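Local coordinates for protein serine protease inhibitor (Schistosoma haematobium, PDB 3STO) that belongs to the serpin family and, like its relatives, probably inhibits serine-type endopeptidases, at residues I117-F122 and L188-Y193; S200-H205 and M225-V230; E288-L293 and I370-F375; K301-L306 and E339-N344. All coordinates share one frame; numbering follows the deposited sequence.

Interaction 1. Residues I117-F122 and L188-Y193; sequences ISTGIF and LVNVFY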
loop_
_atom_site.group_PDB
_atom_site.type_symbol
_atom_site.label_atom_id
_atom_site.label_comp_id
_atom_site.label_asym_id
_atom_site.label_seq_id
_atom_site.Cartn_x
_atom_site.Cartn_y
_atom_site.Cartn_z
ATOM N N ILE A 117 -1.424 -7.138 7.451
ATOM C CA ILE A 117 -0.156 -6.442 7.387
ATOM C C ILE A 117 0.956 -7.424 7.744
ATOM O O ILE A 117 0.868 -8.140 8.766
ATOM C CB ILE A 117 -0.147 -5.310 8.414
ATOM C CG1 ILE A 117 -1.197 -4.251 8.036
ATOM C CG2 ILE A 117 1.284 -4.750 8.594
ATOM C CD1 ILE A 117 -2.027 -3.767 9.209
ATOM N N SER A 118 1.987 -7.496 6.910
ATOM C CA SER A 118 3.092 -8.409 7.225
ATOM C C SER A 118 4.449 -7.812 6.908
ATOM O O SER A 118 4.704 -7.351 5.778
ATOM C CB SER A 118 2.947 -9.733 6.483
ATOM O OG SER A 118 1.764 -10.398 6.857
ATOM N N THR A 119 5.312 -7.824 7.920
ATOM C CA THR A 119 6.710 -7.471 7.739
ATOM C C THR A 119 7.633 -8.645 8.065
ATOM O O THR A 119 7.592 -9.187 9.164
ATOM C CB THR A 119 7.099 -6.258 8.584
ATOM O OG1 THR A 119 6.402 -5.116 8.093
ATOM C CG2 THR A 119 8.600 -6.004 8.487
ATOM N N GLY A 120 8.444 -9.044 7.091
ATOM C CA GLY A 120 9.467 -10.033 7.328
ATOM C C GLY A 120 10.822 -9.364 7.397
ATOM O O GLY A 120 11.218 -8.624 6.487
ATOM N N ILE A 121 11.521 -9.601 8.500
ATOM C CA ILE A 121 12.881 -9.122 8.683
ATOM C C ILE A 121 13.778 -10.321 8.412
ATOM O O ILE A 121 13.733 -11.294 9.150
ATOM C CB ILE A 121 13.069 -8.582 10.130
ATOM C CG1 ILE A 121 12.187 -7.342 10.375
ATOM C CG2 ILE A 121 14.522 -8.273 10.424
ATOM C CD1 ILE A 121 12.165 -6.850 11.859
ATOM N N PHE A 122 14.556 -10.283 7.333
ATOM C CA PHE A 122 15.410 -11.416 6.993
ATOM C C PHE A 122 16.894 -11.085 7.236
ATOM O O PHE A 122 17.499 -10.292 6.507
ATOM C CB PHE A 122 15.176 -11.912 5.551
ATOM C CG PHE A 122 13.767 -12.367 5.287
ATOM C CD1 PHE A 122 13.380 -13.668 5.579
ATOM C CD2 PHE A 122 12.826 -11.494 4.749
ATOM C CE1 PHE A 122 12.081 -14.093 5.348
ATOM C CE2 PHE A 122 11.517 -11.903 4.528
ATOM C CZ PHE A 122 11.142 -13.200 4.821
ATOM N N LEU A 188 14.472 -6.485 4.214
ATOM C CA LEU A 188 13.119 -6.235 4.720
ATOM C C LEU A 188 12.106 -6.389 3.583
ATOM O O LEU A 188 12.334 -5.895 2.462
ATOM C CB LEU A 188 13.005 -4.827 5.287
ATOM C CG LEU A 188 13.922 -4.394 6.426
ATOM C CD1 LEU A 188 13.689 -2.916 6.717
ATOM C CD2 LEU A 188 13.648 -5.235 7.635
ATOM N N VAL A 189 11.013 -7.082 3.891
ATOM C CA VAL A 189 9.941 -7.396 2.950
ATOM C C VAL A 189 8.582 -7.013 3.560
ATOM O O VAL A 189 8.189 -7.519 4.606
ATOM C CB VAL A 189 9.925 -8.906 2.549
ATOM C CG1 VAL A 189 8.909 -9.151 1.449
ATOM C CG2 VAL A 189 11.281 -9.354 2.046
ATOM N N ASN A 190 7.879 -6.086 2.922
ATOM C CA ASN A 190 6.520 -5.745 3.338
ATOM C C ASN A 190 5.412 -6.297 2.401
ATOM O O ASN A 190 5.495 -6.221 1.179
ATOM C CB ASN A 190 6.338 -4.228 3.572
ATOM C CG ASN A 190 4.910 -3.891 4.042
ATOM O OD1 ASN A 190 4.068 -3.408 3.273
ATOM N ND2 ASN A 190 4.628 -4.194 5.300
ATOM N N VAL A 191 4.405 -6.891 3.018
ATOM C CA VAL A 191 3.245 -7.416 2.336
ATOM C C VAL A 191 1.994 -6.753 2.906
ATOM O O VAL A 191 1.796 -6.690 4.132
ATOM C CB VAL A 191 3.116 -8.939 2.527
ATOM C CG1 VAL A 191 1.759 -9.425 2.031
ATOM C CG2 VAL A 191 4.255 -9.671 1.829
ATOM N N PHE A 192 1.143 -6.246 2.028
ATOM C CA PHE A 192 -0.102 -5.658 2.510
ATOM C C PHE A 192 -1.285 -6.254 1.776
ATOM O O PHE A 192 -1.535 -5.954 0.602
ATOM C CB PHE A 192 -0.087 -4.150 2.349
ATOM C CG PHE A 192 -1.026 -3.429 3.273
ATOM C CD1 PHE A 192 -2.340 -3.149 2.878
ATOM C CD2 PHE A 192 -0.585 -2.999 4.531
ATOM C CE1 PHE A 192 -3.194 -2.458 3.739
ATOM C CE2 PHE A 192 -1.422 -2.300 5.393
ATOM C CZ PHE A 192 -2.728 -2.022 5.006
ATOM N N TYR A 193 -2.000 -7.109 2.489
ATOM C CA TYR A 193 -3.083 -7.870 1.889
ATOM C C TYR A 193 -4.435 -7.320 2.350
ATOM O O TYR A 193 -4.767 -7.335 3.544
ATOM C CB TYR A 193 -2.929 -9.354 2.255
ATOM C CG TYR A 193 -3.794 -10.336 1.494
ATOM C CD1 TYR A 193 -3.600 -10.566 0.148
ATOM C CD2 TYR A 193 -4.781 -11.068 2.146
ATOM C CE1 TYR A 193 -4.381 -11.498 -0.542
ATOM C CE2 TYR A 193 -5.569 -11.995 1.475
ATOM C CZ TYR A 193 -5.361 -12.213 0.134
ATOM O OH TYR A 193 -6.146 -13.139 -0.533
#

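Interaction 2. Residues S200-H205 and M225-V230; sequences SPFEPH and MTQEGV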
loop_
_atom_site.group_PDB
_atom_site.type_symbol
_atom_site.label_atom_id
_atom_site.label_comp_id
_atom_site.label_asym_id
_atom_site.label_seq_id
_atom_site.Cartn_x
_atom_site.Cartn_y
_atom_site.Cartn_z
ATOM N N SER A 200 -22.148 -4.300 -2.796
ATOM C CA SER A 200 -23.023 -4.699 -3.912
ATOM C C SER A 200 -22.258 -5.245 -5.151
ATOM O O SER A 200 -21.793 -4.493 -6.003
ATOM C CB SER A 200 -23.910 -3.529 -4.310
ATOM O OG SER A 200 -24.625 -3.901 -5.446
ATOM N N PRO A 201 -22.145 -6.568 -5.257
ATOM C CA PRO A 201 -21.292 -7.228 -6.243
ATOM C C PRO A 201 -21.857 -7.131 -7.637
ATOM O O PRO A 201 -23.053 -6.929 -7.787
ATOM C CB PRO A 201 -21.312 -8.704 -5.789
ATOM C CG PRO A 201 -22.007 -8.710 -4.497
ATOM C CD PRO A 201 -22.906 -7.549 -4.477
ATOM N N PHE A 202 -20.995 -7.261 -8.636
ATOM C CA PHE A 202 -21.399 -7.234 -10.032
ATOM C C PHE A 202 -21.956 -8.597 -10.336
ATOM O O PHE A 202 -21.524 -9.569 -9.746
ATOM C CB PHE A 202 -20.192 -6.985 -10.946
ATOM C CG PHE A 202 -19.571 -5.607 -10.807
ATOM C CD1 PHE A 202 -18.579 -5.367 -9.858
ATOM C CD2 PHE A 202 -19.969 -4.562 -11.642
ATOM C CE1 PHE A 202 -17.985 -4.119 -9.753
ATOM C CE2 PHE A 202 -19.392 -3.300 -11.548
ATOM C CZ PHE A 202 -18.375 -3.076 -10.580
ATOM N N GLU A 203 -22.934 -8.661 -11.236
ATOM C CA GLU A 203 -23.442 -9.926 -11.754
ATOM C C GLU A 203 -22.577 -10.275 -12.957
ATOM O O GLU A 203 -22.491 -9.487 -13.888
ATOM C CB GLU A 203 -24.906 -9.742 -12.188
ATOM C CG GLU A 203 -25.853 -10.946 -11.951
ATOM C CD GLU A 203 -25.238 -12.276 -12.336
ATOM O OE1 GLU A 203 -24.963 -12.477 -13.525
ATOM O OE2 GLU A 203 -25.008 -13.130 -11.448
ATOM N N PRO A 204 -21.906 -11.432 -12.926
ATOM C CA PRO A 204 -21.001 -11.932 -13.975
ATOM C C PRO A 204 -21.649 -12.035 -15.363
ATOM O O PRO A 204 -20.979 -11.810 -16.381
ATOM C CB PRO A 204 -20.663 -13.347 -13.498
ATOM C CG PRO A 204 -20.891 -13.318 -12.050
ATOM C CD PRO A 204 -22.036 -12.387 -11.818
ATOM N N HIS A 205 -22.925 -12.399 -15.408
ATOM C CA HIS A 205 -23.649 -12.458 -16.683
ATOM C C HIS A 205 -23.629 -11.126 -17.382
ATOM O O HIS A 205 -23.837 -11.068 -18.593
ATOM C CB HIS A 205 -25.099 -12.926 -16.515
ATOM C CG HIS A 205 -25.209 -14.400 -16.267
ATOM N ND1 HIS A 205 -25.989 -14.933 -15.267
ATOM C CD2 HIS A 205 -24.572 -15.444 -16.846
ATOM C CE1 HIS A 205 -25.853 -16.249 -15.260
ATOM N NE2 HIS A 205 -24.998 -16.583 -16.206
HETATM N N MSE A 225 -16.902 -5.323 -16.409
HETATM C CA MSE A 225 -18.006 -5.517 -15.479
HETATM C C MSE A 225 -18.893 -4.311 -15.571
HETATM O O MSE A 225 -18.435 -3.194 -15.865
HETATM C CB MSE A 225 -17.505 -5.703 -14.048
HETATM C CG MSE A 225 -16.337 -6.679 -13.959
HETATM SE SE MSE A 225 -15.768 -7.019 -12.110
HETATM C CE MSE A 225 -15.226 -5.204 -11.532
ATOM N N THR A 226 -20.177 -4.545 -15.360
ATOM C CA THR A 226 -21.156 -3.490 -15.570
ATOM C C THR A 226 -22.191 -3.583 -14.466
ATOM O O THR A 226 -22.515 -4.666 -14.008
ATOM C CB THR A 226 -21.857 -3.597 -16.978
ATOM O OG1 THR A 226 -22.525 -4.832 -17.049
ATOM C CG2 THR A 226 -20.852 -3.599 -18.136
ATOM N N GLN A 227 -22.704 -2.436 -14.048
ATOM C CA GLN A 227 -23.767 -2.393 -13.077
ATOM C C GLN A 227 -24.415 -1.002 -13.012
ATOM O O GLN A 227 -23.787 0.039 -13.314
ATOM C CB GLN A 227 -23.249 -2.901 -11.718
ATOM C CG GLN A 227 -23.650 -2.129 -10.478
ATOM C CD GLN A 227 -22.807 -2.534 -9.249
ATOM O OE1 GLN A 227 -21.969 -1.763 -8.790
ATOM N NE2 GLN A 227 -23.031 -3.744 -8.727
ATOM N N GLU A 228 -25.704 -0.986 -12.688
ATOM C CA GLU A 228 -26.351 0.282 -12.441
ATOM C C GLU A 228 -26.731 0.272 -10.991
ATOM O O GLU A 228 -27.187 -0.736 -10.472
ATOM C CB GLU A 228 -27.545 0.478 -13.340
ATOM C CG GLU A 228 -27.324 0.002 -14.762
ATOM C CD GLU A 228 -28.618 -0.512 -15.391
ATOM O OE1 GLU A 228 -29.503 0.328 -15.705
ATOM O OE2 GLU A 228 -28.755 -1.756 -15.545
ATOM N N GLY A 229 -26.495 1.383 -10.322
ATOM C CA GLY A 229 -26.569 1.387 -8.880
ATOM C C GLY A 229 -26.460 2.750 -8.244
ATOM O O GLY A 229 -26.194 3.758 -8.900
ATOM N N VAL A 230 -26.707 2.774 -6.945
ATOM C CA VAL A 230 -26.606 3.994 -6.199
ATOM C C VAL A 230 -25.187 4.018 -5.691
ATOM O O VAL A 230 -24.688 3.014 -5.182
ATOM C CB VAL A 230 -27.605 3.997 -5.035
ATOM C CG1 VAL A 230 -27.392 5.214 -4.140
ATOM C CG2 VAL A 230 -28.989 4.012 -5.600
HETATM O O HOH W 1 -20.654 -7.309 -14.483
HETATM O O HOH W 2 -23.834 -6.176 -11.938
#

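Interaction 3. Residues E288-L293 and I370-F375; sequences ETTVSL and IPEVDF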
loop_
_atom_site.group_PDB
_atom_site.type_symbol
_atom_site.label_atom_id
_atom_site.label_comp_id
_atom_site.label_asym_id
_atom_site.label_seq_id
_atom_site.Cartn_x
_atom_site.Cartn_y
_atom_site.Cartn_z
ATOM N N GLU A 288 -24.707 10.910 -3.377
ATOM C CA GLU A 288 -25.451 9.730 -3.835
ATOM C C GLU A 288 -26.075 9.996 -5.185
ATOM O O GLU A 288 -26.658 11.052 -5.416
ATOM C CB GLU A 288 -26.591 9.397 -2.872
ATOM C CG GLU A 288 -26.156 8.865 -1.531
ATOM C CD GLU A 288 -26.067 7.361 -1.543
ATOM O OE1 GLU A 288 -25.609 6.833 -2.575
ATOM O OE2 GLU A 288 -26.473 6.709 -0.547
ATOM N N THR A 289 -25.951 9.027 -6.078
ATOM C CA THR A 289 -26.337 9.215 -7.452
ATOM C C THR A 289 -26.574 7.835 -8.027
ATOM O O THR A 289 -26.025 6.823 -7.549
ATOM C CB THR A 289 -25.190 9.858 -8.294
ATOM O OG1 THR A 289 -24.475 10.835 -7.530
ATOM C CG2 THR A 289 -25.725 10.529 -9.495
ATOM N N THR A 290 -27.379 7.789 -9.075
ATOM C CA THR A 290 -27.550 6.547 -9.801
ATOM C C THR A 290 -26.532 6.552 -10.923
ATOM O O THR A 290 -26.415 7.518 -11.692
ATOM C CB THR A 290 -29.028 6.328 -10.290
ATOM O OG1 THR A 290 -29.462 7.431 -11.093
ATOM C CG2 THR A 290 -29.949 6.230 -9.096
ATOM N N VAL A 291 -25.770 5.477 -10.985
ATOM C CA VAL A 291 -24.649 5.409 -11.898
ATOM C C VAL A 291 -24.681 4.149 -12.723
ATOM O O VAL A 291 -24.892 3.029 -12.203
ATOM C CB VAL A 291 -23.319 5.448 -11.119
ATOM C CG1 VAL A 291 -22.157 5.426 -12.058
ATOM C CG2 VAL A 291 -23.272 6.677 -10.281
ATOM N N SER A 292 -24.482 4.342 -14.019
ATOM C CA SER A 292 -24.137 3.240 -14.908
ATOM C C SER A 292 -22.607 3.092 -14.841
ATOM O O SER A 292 -21.867 3.944 -15.324
ATOM C CB SER A 292 -24.577 3.552 -16.331
ATOM O OG SER A 292 -24.000 2.639 -17.239
ATOM N N LEU A 293 -22.150 2.030 -14.199
ATOM C CA LEU A 293 -20.736 1.837 -13.950
ATOM C C LEU A 293 -20.188 0.716 -14.811
ATOM O O LEU A 293 -20.698 -0.399 -14.780
ATOM C CB LEU A 293 -20.504 1.502 -12.468
ATOM C CG LEU A 293 -19.128 0.992 -12.009
ATOM C CD1 LEU A 293 -18.056 2.011 -12.302
ATOM C CD2 LEU A 293 -19.125 0.634 -10.501
ATOM N N ILE A 370 -32.847 4.021 -14.529
ATOM C CA ILE A 370 -32.241 4.803 -15.592
ATOM C C ILE A 370 -31.235 5.799 -14.983
ATOM O O ILE A 370 -31.611 6.874 -14.524
ATOM C CB ILE A 370 -33.310 5.540 -16.395
ATOM C CG1 ILE A 370 -32.655 6.553 -17.339
ATOM C CG2 ILE A 370 -34.299 6.191 -15.449
ATOM C CD1 ILE A 370 -33.625 7.267 -18.255
ATOM N N PRO A 371 -29.945 5.439 -14.983
ATOM C CA PRO A 371 -28.969 6.206 -14.189
ATOM C C PRO A 371 -28.790 7.650 -14.661
ATOM O O PRO A 371 -28.847 7.913 -15.857
ATOM C CB PRO A 371 -27.674 5.410 -14.372
ATOM C CG PRO A 371 -27.874 4.690 -15.706
ATOM C CD PRO A 371 -29.320 4.319 -15.708
ATOM N N GLU A 372 -28.582 8.579 -13.728
ATOM C CA GLU A 372 -28.286 9.969 -14.112
ATOM C C GLU A 372 -26.884 10.153 -14.715
ATOM O O GLU A 372 -26.656 11.107 -15.425
ATOM C CB GLU A 372 -28.440 10.920 -12.920
ATOM C CG GLU A 372 -29.301 10.352 -11.795
ATOM C CD GLU A 372 -28.983 10.959 -10.422
ATOM O OE1 GLU A 372 -28.618 12.151 -10.355
ATOM O OE2 GLU A 372 -29.099 10.243 -9.405
ATOM N N VAL A 373 -25.954 9.247 -14.415
ATOM C CA VAL A 373 -24.544 9.429 -14.771
ATOM C C VAL A 373 -23.922 8.182 -15.400
ATOM O O VAL A 373 -24.158 7.057 -14.938
ATOM C CB VAL A 373 -23.745 9.833 -13.499
ATOM C CG1 VAL A 373 -22.536 9.002 -13.318
ATOM C CG2 VAL A 373 -23.433 11.311 -13.512
ATOM N N ASP A 374 -23.139 8.358 -16.463
ATOM C CA ASP A 374 -22.339 7.228 -16.952
ATOM C C ASP A 374 -20.967 7.301 -16.332
ATOM O O ASP A 374 -20.384 8.373 -16.242
ATOM C CB ASP A 374 -22.196 7.233 -18.460
ATOM C CG ASP A 374 -23.450 6.794 -19.144
ATOM O OD1 ASP A 374 -24.339 6.280 -18.435
ATOM O OD2 ASP A 374 -23.555 6.960 -20.380
ATOM N N PHE A 375 -20.458 6.174 -15.868
ATOM C CA PHE A 375 -19.086 6.146 -15.366
ATOM C C PHE A 375 -18.455 4.924 -15.982
ATOM O O PHE A 375 -18.511 3.828 -15.407
ATOM C CB PHE A 375 -19.057 6.061 -13.833
ATOM C CG PHE A 375 -17.752 6.471 -13.222
ATOM C CD1 PHE A 375 -17.505 7.788 -12.938
ATOM C CD2 PHE A 375 -16.773 5.520 -12.910
ATOM C CE1 PHE A 375 -16.302 8.163 -12.361
ATOM C CE2 PHE A 375 -15.575 5.885 -12.345
ATOM C CZ PHE A 375 -15.326 7.205 -12.076
#

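Interaction 4. Residues K301-L306 and E339-N344; sequences KNTLDL and EFIQTN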
loop_
_atom_site.group_PDB
_atom_site.type_symbol
_atom_site.label_atom_id
_atom_site.label_comp_id
_atom_site.label_asym_id
_atom_site.label_seq_id
_atom_site.Cartn_x
_atom_site.Cartn_y
_atom_site.Cartn_z
ATOM N N LYS A 301 -0.021 -7.054 -9.974
ATOM C CA LYS A 301 1.035 -7.442 -9.040
ATOM C C LYS A 301 2.245 -6.534 -9.209
ATOM O O LYS A 301 2.523 -6.041 -10.291
ATOM C CB LYS A 301 1.421 -8.895 -9.274
ATOM C CG LYS A 301 0.311 -9.746 -8.857
ATOM C CD LYS A 301 0.519 -11.226 -9.140
ATOM C CE LYS A 301 -0.872 -11.888 -9.060
ATOM N NZ LYS A 301 -0.868 -13.426 -9.128
ATOM N N ASN A 302 2.978 -6.304 -8.138
ATOM C CA ASN A 302 4.216 -5.579 -8.297
ATOM C C ASN A 302 5.129 -5.717 -7.098
ATOM O O ASN A 302 4.696 -6.122 -6.007
ATOM C CB ASN A 302 3.962 -4.113 -8.685
ATOM C CG ASN A 302 3.751 -3.211 -7.505
ATOM O OD1 ASN A 302 3.581 -3.655 -6.362
ATOM N ND2 ASN A 302 3.764 -1.927 -7.771
ATOM N N THR A 303 6.392 -5.394 -7.331
ATOM C CA THR A 303 7.446 -5.448 -6.315
ATOM C C THR A 303 8.166 -4.117 -6.360
ATOM O O THR A 303 8.717 -3.736 -7.383
ATOM C CB THR A 303 8.476 -6.506 -6.665
ATOM O OG1 THR A 303 7.865 -7.801 -6.639
ATOM C CG2 THR A 303 9.604 -6.475 -5.660
ATOM N N LEU A 304 8.115 -3.369 -5.275
ATOM C CA LEU A 304 8.827 -2.101 -5.232
ATOM C C LEU A 304 10.109 -2.231 -4.426
ATOM O O LEU A 304 10.115 -2.861 -3.344
ATOM C CB LEU A 304 7.960 -1.046 -4.574
ATOM C CG LEU A 304 6.757 -0.518 -5.321
ATOM C CD1 LEU A 304 6.084 0.478 -4.409
ATOM C CD2 LEU A 304 7.215 0.123 -6.617
ATOM N N ASP A 305 11.179 -1.641 -4.961
ATOM C CA ASP A 305 12.419 -1.388 -4.219
ATOM C C ASP A 305 12.257 -0.003 -3.642
ATOM O O ASP A 305 12.238 0.982 -4.377
ATOM C CB ASP A 305 13.637 -1.425 -5.152
ATOM C CG ASP A 305 14.900 -0.790 -4.524
ATOM O OD1 ASP A 305 14.983 -0.652 -3.272
ATOM O OD2 ASP A 305 15.831 -0.429 -5.289
ATOM N N LEU A 306 12.125 0.082 -2.326
ATOM C CA LEU A 306 11.885 1.374 -1.698
ATOM C C LEU A 306 13.139 2.093 -1.207
ATOM O O LEU A 306 13.064 3.248 -0.737
ATOM C CB LEU A 306 10.880 1.210 -0.565
ATOM C CG LEU A 306 9.639 0.617 -1.209
ATOM C CD1 LEU A 306 8.758 0.004 -0.192
ATOM C CD2 LEU A 306 8.949 1.698 -1.988
ATOM N N GLU A 339 18.153 -4.496 1.122
ATOM C CA GLU A 339 16.949 -4.282 0.310
ATOM C C GLU A 339 15.699 -4.085 1.175
ATOM O O GLU A 339 15.545 -4.688 2.238
ATOM C CB GLU A 339 16.717 -5.447 -0.650
ATOM C CG GLU A 339 17.963 -5.940 -1.353
ATOM C CD GLU A 339 17.700 -7.161 -2.237
ATOM O OE1 GLU A 339 16.652 -7.196 -2.925
ATOM O OE2 GLU A 339 18.544 -8.090 -2.243
ATOM N N PHE A 340 14.818 -3.223 0.702
ATOM C CA PHE A 340 13.607 -2.904 1.400
ATOM C C PHE A 340 12.555 -2.949 0.282
ATOM O O PHE A 340 12.489 -2.092 -0.597
ATOM C CB PHE A 340 13.752 -1.535 2.062
ATOM C CG PHE A 340 12.592 -1.131 2.944
ATOM C CD1 PHE A 340 11.314 -1.537 2.676
ATOM C CD2 PHE A 340 12.794 -0.323 4.045
ATOM C CE1 PHE A 340 10.250 -1.142 3.472
ATOM C CE2 PHE A 340 11.728 0.072 4.849
ATOM C CZ PHE A 340 10.451 -0.342 4.548
ATOM N N ILE A 341 11.761 -4.006 0.311
ATOM C CA ILE A 341 10.938 -4.374 -0.815
ATOM C C ILE A 341 9.502 -4.491 -0.373
ATOM O O ILE A 341 9.224 -5.157 0.625
ATOM C CB ILE A 341 11.401 -5.734 -1.440
ATOM C CG1 ILE A 341 12.791 -5.598 -2.066
ATOM C CG2 ILE A 341 10.479 -6.165 -2.540
ATOM C CD1 ILE A 341 13.452 -6.936 -2.330
ATOM N N GLN A 342 8.605 -3.834 -1.118
ATOM C CA GLN A 342 7.161 -4.041 -0.966
ATOM C C GLN A 342 6.578 -4.823 -2.164
ATOM O O GLN A 342 6.813 -4.498 -3.322
ATOM C CB GLN A 342 6.402 -2.721 -0.728
ATOM C CG GLN A 342 4.905 -2.927 -0.558
ATOM C CD GLN A 342 4.165 -1.621 -0.288
ATOM O OE1 GLN A 342 3.920 -0.830 -1.202
ATOM N NE2 GLN A 342 3.805 -1.390 0.967
ATOM N N THR A 343 5.852 -5.883 -1.872
ATOM C CA THR A 343 5.251 -6.662 -2.910
ATOM C C THR A 343 3.734 -6.612 -2.705
ATOM O O THR A 343 3.241 -6.908 -1.602
ATOM C CB THR A 343 5.808 -8.089 -2.941
ATOM O OG1 THR A 343 5.103 -8.855 -3.936
ATOM C CG2 THR A 343 5.654 -8.756 -1.608
ATOM N N ASN A 344 3.020 -6.195 -3.759
ATOM C CA ASN A 344 1.583 -5.888 -3.700
ATOM C C ASN A 344 0.759 -6.683 -4.725
ATOM O O ASN A 344 1.244 -7.065 -5.795
ATOM C CB ASN A 344 1.328 -4.382 -3.936
ATOM C CG ASN A 344 2.061 -3.487 -2.947
ATOM O OD1 ASN A 344 1.677 -3.395 -1.785
ATOM N ND2 ASN A 344 3.121 -2.815 -3.410
#

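Interaction 1. Residues I117-F122 and L188-Y193
I117 and F192 lie side by side, with I117 CG1 3.3 Å from F192 CE2. Further along the same face, which also carries T119 and N190, I121 CG1 meets L188 CD2 at 3.8 Å, the two side chains pointing the same way. On the other face, the F122 ring reaches back beside G120 and comes within 3.6 Å of V189 CG2 through its CE2. Chi1 of -60° places F122 CG anti to the carbonyl carbon. V189 CB lies in the ring plane, at the edge.

These strands are the antiparallel neighbours known in serpins as s2A and s3A, part of the central sheet A; their short axes run at 167°. S118-V191 and G120-V189 are the hydrogen-bonded pairs, with V191 N to S118 O at 2.8 Å and G120 N to V189 O at 2.9 Å. Between them, N190 CA points a hydrogen at S118 O (3.4 Å).

N190 carries its CG anti to the backbone N (chi1 -179°), and its OD1 bonds to Q342 on the next strand. T119 OG1 bonds to T49 of helix 43-55, and S118 OG to Q167 of helix 153-167, whose W163 packs on V189 and V191.

Interaction 2. Residues S200-H205 and M225-V230
S200 O is gripped by two nitrogens, Q227 NE2 at 3.1 Å and the ammonium of K246. The Q227 N-H points almost straight at it (166°), but the donor stands 52° above the S200 carbonyl plane while the oxygen stays close to the Q227 amide plane. K246 also bonds to Q227 OE1, so one cation ties both partners together, and it makes a cation-pi contact with F202.

The same amide lies stacked on F202, the two planes 8° apart, with OE1 over the rim of one ring face. Selenomethionine M225 takes the opposite face: its CB sits 3.9 Å from the ring centroid in a CH-pi contact. Its chain bends at chi3, bringing CE to 3.5 Å from F202 CE1, while SE approaches obliquely in a Met-aromatic contact. In serpin terms this is the loop between strands s3A and s4C, lodged against the strand of sheet C called s3C.

At the ring edge, F202 CD2 is 3.5 Å from T226 O. Two waters complete the join beyond it. One accepts from T226 N and donates to E203 O at 2.9 Å; the other accepts from E203 N at 2.7 Å and donates to T226 O.

Interaction 3. Residues E288-L293 and I370-F375
T290 turns its OG1 between its backbone N and carbonyl carbon (chi1 56°), directly toward E372, whose own chi1 of -20° is nearly eclipsed and swings CG to within 3.0 Å of that oxygen, an approach short enough to be doubtful. Beyond CG the glutamate runs extended, crossing the threonine side chain at about a right angle, and delivers OE2 to T290 N at 3.0 Å. This donor meets the carboxylate oxygen from above its plane. T290 OG1 has two roles: it accepts a bond from E372 N, also 3.0 Å long, and makes a weak one to OE2. T289 CG2 lies against the same carboxylate. Holding OE2 by a backbone N-H would be expected to favour the charged form of E372.

From here the two chains settle into parallel pairing. In the serpin fold this joins s1C, the strand that follows the reactive-centre loop, to s2C within sheet C, and the chain leading up to s1C is partly unmodelled. Three donors lie nearly along the C=O axis of their acceptors: V373 N to T290 O is longer, 3.3 Å, and less straight at N-H (141°) than S292 N to V373 O (2.9 Å) and F375 N to S292 O (2.7 Å).

On one face V291 CG1 fits against F375 CB, 3.6 Å apart, and beside V373 CG1, while L293 CD1 touches the F375 ring at CD2. The F375 side chain also packs on strands 241-247 and 253-260. Across the sheet, P371 lays CG against S292 CB at 3.5 Å, and S292 OG bonds to H376.

Interaction 4. Residues K301-L306 and E339-N344
N344 ND2 donates across the strands to N302 OD1 at 3.1 Å, on a lone pair and in the N302 amide plane. The same nitrogen gives a second bond to Q342 OE1, reaching that oxygen from above its amide plane; both acceptors lie within 9° of the N344 amide plane. Chi1 of 87° places N302 CG between its backbone N and carbonyl carbon, and the pairing of N302 with N344 puts both side chains on one face.

Apolar contacts flank this network. L306 CD1 rests 3.6 Å from Q342 CB and more loosely near F340 CE1, while on the other face T303 CG2 and I341 CG2 press together at 3.3 Å. The backbone ladder beneath is antiparallel: L304 N to Q342 O is short at 2.6 Å, and L306 N to F340 O, at 2.8 Å and 171°, closes its end.

A second shell fixes the amides. N302 ND2 bonds to L40 O, Q342 OE1 to T41, and Q342 NE2 to C42 O. D305 OD1 caps V307 N, where helix 307-312 begins. These strands are s6A and s5A of serpin sheet A; helix 43-55 packs on L306, F340 and Q342, and strand 186-197 borders 339-344 on its other edge.

In the fold
Interactions 1 and 4 form one continuous part of the central sheet: their centres are 10 Å apart, and N190 N meets I341 O at 2.8 Å, so 188-193 and 339-344 are direct parallel neighbours. No inserted reactive-loop strand separates them, as expected of a native serpin, and helix 43-55 underlies both, consistent with the shutter region of relatives. Interactions 2 and 3 are likewise joined, centres 12 Å apart, through Q227 O and L293 N at 2.7 Å, in sheet C at the other end. Strand 287-305 connects the two groups, serving interaction 3 and interaction 4 with centres 37 Å apart. The reactive-centre loop runs between 339-344 and 370-375.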